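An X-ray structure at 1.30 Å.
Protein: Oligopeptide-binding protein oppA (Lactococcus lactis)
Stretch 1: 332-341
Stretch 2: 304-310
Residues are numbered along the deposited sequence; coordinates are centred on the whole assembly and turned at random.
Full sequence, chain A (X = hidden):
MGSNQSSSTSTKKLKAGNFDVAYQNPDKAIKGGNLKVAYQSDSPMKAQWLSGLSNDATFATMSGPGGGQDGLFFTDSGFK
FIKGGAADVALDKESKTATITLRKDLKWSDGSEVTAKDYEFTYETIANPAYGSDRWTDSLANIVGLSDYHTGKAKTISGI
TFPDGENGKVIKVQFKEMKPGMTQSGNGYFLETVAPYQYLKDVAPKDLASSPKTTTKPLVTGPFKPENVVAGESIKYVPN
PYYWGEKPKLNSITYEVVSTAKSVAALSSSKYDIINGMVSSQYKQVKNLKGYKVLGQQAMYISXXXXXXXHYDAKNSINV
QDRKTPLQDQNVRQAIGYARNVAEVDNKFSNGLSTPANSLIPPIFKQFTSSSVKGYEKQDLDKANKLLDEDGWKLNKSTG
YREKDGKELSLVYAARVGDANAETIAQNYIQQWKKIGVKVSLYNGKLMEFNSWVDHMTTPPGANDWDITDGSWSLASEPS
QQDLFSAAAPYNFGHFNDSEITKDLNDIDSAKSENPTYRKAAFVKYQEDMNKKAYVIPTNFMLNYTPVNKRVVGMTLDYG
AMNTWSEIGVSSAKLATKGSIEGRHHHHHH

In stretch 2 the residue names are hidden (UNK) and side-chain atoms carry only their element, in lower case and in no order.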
# COMPACT_ATOMS: atom_id res chain seq x y z
N VAL A 332 -13.36 -3.83 -24.55
CA VAL A 332 -13.50 -2.46 -24.00
C VAL A 332 -12.38 -2.11 -22.98
O VAL A 332 -11.80 -1.12 -23.04
CB VAL A 332 -14.91 -2.27 -23.39
CG1 VAL A 332 -15.06 -0.86 -22.78
CG2 VAL A 332 -15.97 -2.43 -24.53
N ARG A 333 -12.17 -3.03 -22.06
CA ARG A 333 -11.10 -2.86 -21.03
C ARG A 333 -9.73 -2.66 -21.68
O ARG A 333 -9.01 -1.81 -21.33
CB ARG A 333 -11.03 -4.10 -20.07
CG ARG A 333 -12.36 -4.23 -19.24
CD ARG A 333 -12.24 -5.23 -18.06
NE ARG A 333 -11.74 -6.57 -18.47
CZ ARG A 333 -12.52 -7.59 -18.81
NH1 ARG A 333 -13.84 -7.46 -18.86
NH2 ARG A 333 -12.00 -8.76 -19.14
N GLN A 334 -9.44 -3.50 -22.67
CA GLN A 334 -8.16 -3.42 -23.37
C GLN A 334 -8.04 -2.11 -24.18
O GLN A 334 -7.05 -1.44 -24.12
CB GLN A 334 -8.01 -4.62 -24.33
CG GLN A 334 -7.80 -6.00 -23.58
CD GLN A 334 -7.73 -7.15 -24.54
OE1 GLN A 334 -7.98 -6.98 -25.69
NE2 GLN A 334 -7.32 -8.30 -24.06
N ALA A 335 -9.14 -1.75 -24.86
CA ALA A 335 -9.14 -0.55 -25.73
C ALA A 335 -8.86 0.73 -24.89
O ALA A 335 -8.11 1.56 -25.27
CB ALA A 335 -10.50 -0.42 -26.54
N ILE A 336 -9.51 0.80 -23.74
CA ILE A 336 -9.39 1.97 -22.87
C ILE A 336 -7.92 2.09 -22.35
O ILE A 336 -7.40 3.12 -22.23
CB ILE A 336 -10.47 1.92 -21.78
CG1 ILE A 336 -11.84 2.21 -22.42
CG2 ILE A 336 -10.18 2.96 -20.61
CD1 ILE A 336 -13.06 1.98 -21.47
N GLY A 337 -7.29 0.93 -22.12
CA GLY A 337 -5.85 0.88 -21.79
C GLY A 337 -4.94 1.34 -22.95
O GLY A 337 -4.10 2.13 -22.76
N TYR A 338 -5.23 0.84 -24.15
CA TYR A 338 -4.39 1.22 -25.32
C TYR A 338 -4.52 2.70 -25.71
O TYR A 338 -3.65 3.23 -26.33
CB TYR A 338 -4.69 0.33 -26.56
CG TYR A 338 -4.10 -1.07 -26.44
CD1 TYR A 338 -2.73 -1.25 -26.31
CD2 TYR A 338 -4.91 -2.20 -26.47
CE1 TYR A 338 -2.16 -2.54 -26.19
CE2 TYR A 338 -4.36 -3.48 -26.37
CZ TYR A 338 -2.99 -3.63 -26.22
OH TYR A 338 -2.47 -4.90 -26.12
N ALA A 339 -5.63 3.30 -25.37
CA ALA A 339 -5.89 4.72 -25.79
C ALA A 339 -5.12 5.74 -24.93
O ALA A 339 -4.91 6.83 -25.33
CB ALA A 339 -7.37 5.01 -25.68
N ARG A 340 -4.73 5.38 -23.71
CA ARG A 340 -3.97 6.36 -22.89
C ARG A 340 -2.57 6.61 -23.48
O ARG A 340 -2.01 5.79 -24.13
CB ARG A 340 -3.79 5.89 -21.40
CG ARG A 340 -5.12 5.87 -20.59
CD ARG A 340 -4.84 5.82 -19.07
NE ARG A 340 -4.06 4.62 -18.72
CZ ARG A 340 -3.59 4.41 -17.50
NH1 ARG A 340 -2.90 3.34 -17.27
NH2 ARG A 340 -3.82 5.30 -16.55
N ASN A 341 -2.09 7.83 -23.21
CA ASN A 341 -0.77 8.26 -23.57
C ASN A 341 0.14 8.48 -22.35
O ASN A 341 0.61 9.54 -22.11
CB ASN A 341 -0.85 9.56 -24.42
CG ASN A 341 -1.59 10.68 -23.72
OD1 ASN A 341 -2.35 10.49 -22.86
ND2 ASN A 341 -1.31 11.89 -24.17
N UNK A 304 -1.81 2.17 -11.10
CA UNK A 304 -2.64 1.35 -11.98
C UNK A 304 -4.03 1.92 -12.08
O UNK A 304 -4.51 2.57 -11.24
c UNK A 304 -2.81 0.20 -8.97
c UNK A 304 -3.59 -1.94 -10.15
c UNK A 304 -3.48 -0.41 -10.27
c UNK A 304 -2.66 -0.14 -11.53
N UNK A 305 -4.61 1.66 -13.23
CA UNK A 305 -5.97 2.03 -13.48
C UNK A 305 -6.90 0.81 -13.21
O UNK A 305 -6.70 -0.27 -13.69
s UNK A 305 -7.51 3.83 -16.99
c UNK A 305 -6.96 2.50 -18.12
c UNK A 305 -7.49 2.92 -15.39
c UNK A 305 -6.07 2.45 -14.97
N UNK A 306 -7.93 1.04 -12.42
CA UNK A 306 -8.92 0.03 -12.03
C UNK A 306 -10.22 0.20 -12.78
O UNK A 306 -10.66 1.31 -12.99
c UNK A 306 -7.38 -2.10 -8.11
c UNK A 306 -8.30 -1.61 -9.03
c UNK A 306 -6.27 0.02 -8.21
c UNK A 306 -6.37 -1.26 -7.72
o UNK A 306 -5.40 -1.69 -6.83
c UNK A 306 -8.25 -0.29 -9.55
c UNK A 306 -7.20 0.50 -9.14
c UNK A 306 -9.29 0.22 -10.54
N UNK A 307 -10.85 -0.93 -13.08
CA UNK A 307 -12.24 -0.98 -13.60
C UNK A 307 -13.16 -1.58 -12.51
O UNK A 307 -12.83 -2.58 -11.92
c UNK A 307 -10.53 -2.13 -16.66
c UNK A 307 -9.77 -1.69 -17.75
c UNK A 307 -10.76 0.51 -17.51
c UNK A 307 -9.91 -0.37 -18.15
c UNK A 307 -12.27 -1.83 -14.85
c UNK A 307 -11.51 0.05 -16.44
c UNK A 307 -11.42 -1.29 -16.01
o UNK A 307 -9.20 0.09 -19.22
N UNK A 308 -14.34 -1.01 -12.38
CA UNK A 308 -15.29 -1.47 -11.36
C UNK A 308 -16.15 -2.56 -11.98
O UNK A 308 -16.97 -2.32 -12.83
c UNK A 308 -16.14 -0.27 -10.90
o UNK A 308 -16.81 -1.58 -9.04
n UNK A 308 -17.87 0.30 -9.34
c UNK A 308 -16.97 -0.60 -9.67
N UNK A 309 -15.95 -3.79 -11.50
CA UNK A 309 -16.55 -4.99 -12.11
C UNK A 309 -17.40 -5.82 -11.16
O UNK A 309 -17.86 -6.83 -11.52
c UNK A 309 -15.42 -5.88 -12.66
c UNK A 309 -13.37 -6.16 -14.07
c UNK A 309 -15.29 -4.80 -15.02
c UNK A 309 -14.55 -5.19 -13.72
N UNK A 310 -17.58 -5.37 -9.94
CA UNK A 310 -18.36 -6.15 -8.99
C UNK A 310 -18.58 -5.46 -7.66
O UNK A 310 -18.59 -4.29 -7.56

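Position 304 lies in a strand that begins earlier in the chain. Its side chain has four carbons and forks at the second. The CA-to-CB bond points away from the helix, and no atom comes within contact distance of stretch 1. A four-carbon chain forked at the second carbon is leucine, so this is Leu-304.

Position 305 carries two carbons, a sulfur and one more carbon in an unbranched chain. The CA-to-CB bond points toward the helix. The terminal carbon meets Ile-336, Gly-337 and Arg-340, and the sulfur also comes close to the Arg-340 side chain. A sulfur between carbons in an unbranched chain identifies Met-305. Its chi angles are t, t and p. Its CE lies 3.6 Å from NE of Arg-340, over one face of the guanidinium. The same CE is 4.1 Å from CG2 of Ile-336 and 4.2 Å from CA of Gly-337.

Position 306 has one carbon followed by a ring of six carbons bearing one oxygen. The side chain is out of reach of stretch 1. The hydroxyl on a six-membered carbon ring makes it Tyr-306. Its OH is hydrogen-bonded elsewhere in the structure.

Position 307 has the same make-up: one carbon, a six-carbon ring and one oxygen on the ring. Here, however, the CA-to-CB bond points toward the helix. The ring reaches Arg-333 and Ile-336, and its oxygen approaches the helix backbone. This is Tyr-307. Its OH donates a weak hydrogen bond to O of Arg-333, at 2.8 Å. O of Arg-333 also accepts a weak helical bond from N of Gly-337, at 3.3 Å. CG2 of Ile-336 sits at the ring edge, 4.0 Å from CE1 of Tyr-307. CB of Arg-333 is 3.6 Å from CE2 of Tyr-307.

Position 308 has two side-chain carbons, the second carrying one oxygen and one nitrogen. It touches nothing on stretch 1. The short amide is asparagine, Asn-308, and its ND2 is hydrogen-bonded elsewhere in the structure.

Position 309 has four carbons, forked at the second. Its CA-to-CB bond points toward the helix, and both branch tips come near CD of Arg-333. This is Leu-309; Leu-309 CD1 is 4.2 Å from Arg-333 CD.

Position 310 has no side-chain atoms. It is Gly-310, and it makes no contact with stretch 1.

The helix and strand run roughly antiparallel, at 151°, with their axes 10.7 Å apart at closest approach. Met-305 and Tyr-307 are two residues apart on the strand, and both point toward the helix. Together with Leu-309, they bridge the gap. Gly-337 has no side chain, and its backbone lies near both the methionine methyl and the tyrosine hydroxyl. Most of the contact is packing. The aliphatic part of Arg-333 lies against Tyr-307 and Leu-309, while its guanidinium nitrogens are hydrogen-bonded elsewhere. The weak tyrosine bond is the one hydrogen bond across the stretches. The two stretches bury 359 Å² between them.

Stretch 2 (304-310) LMYYNLG
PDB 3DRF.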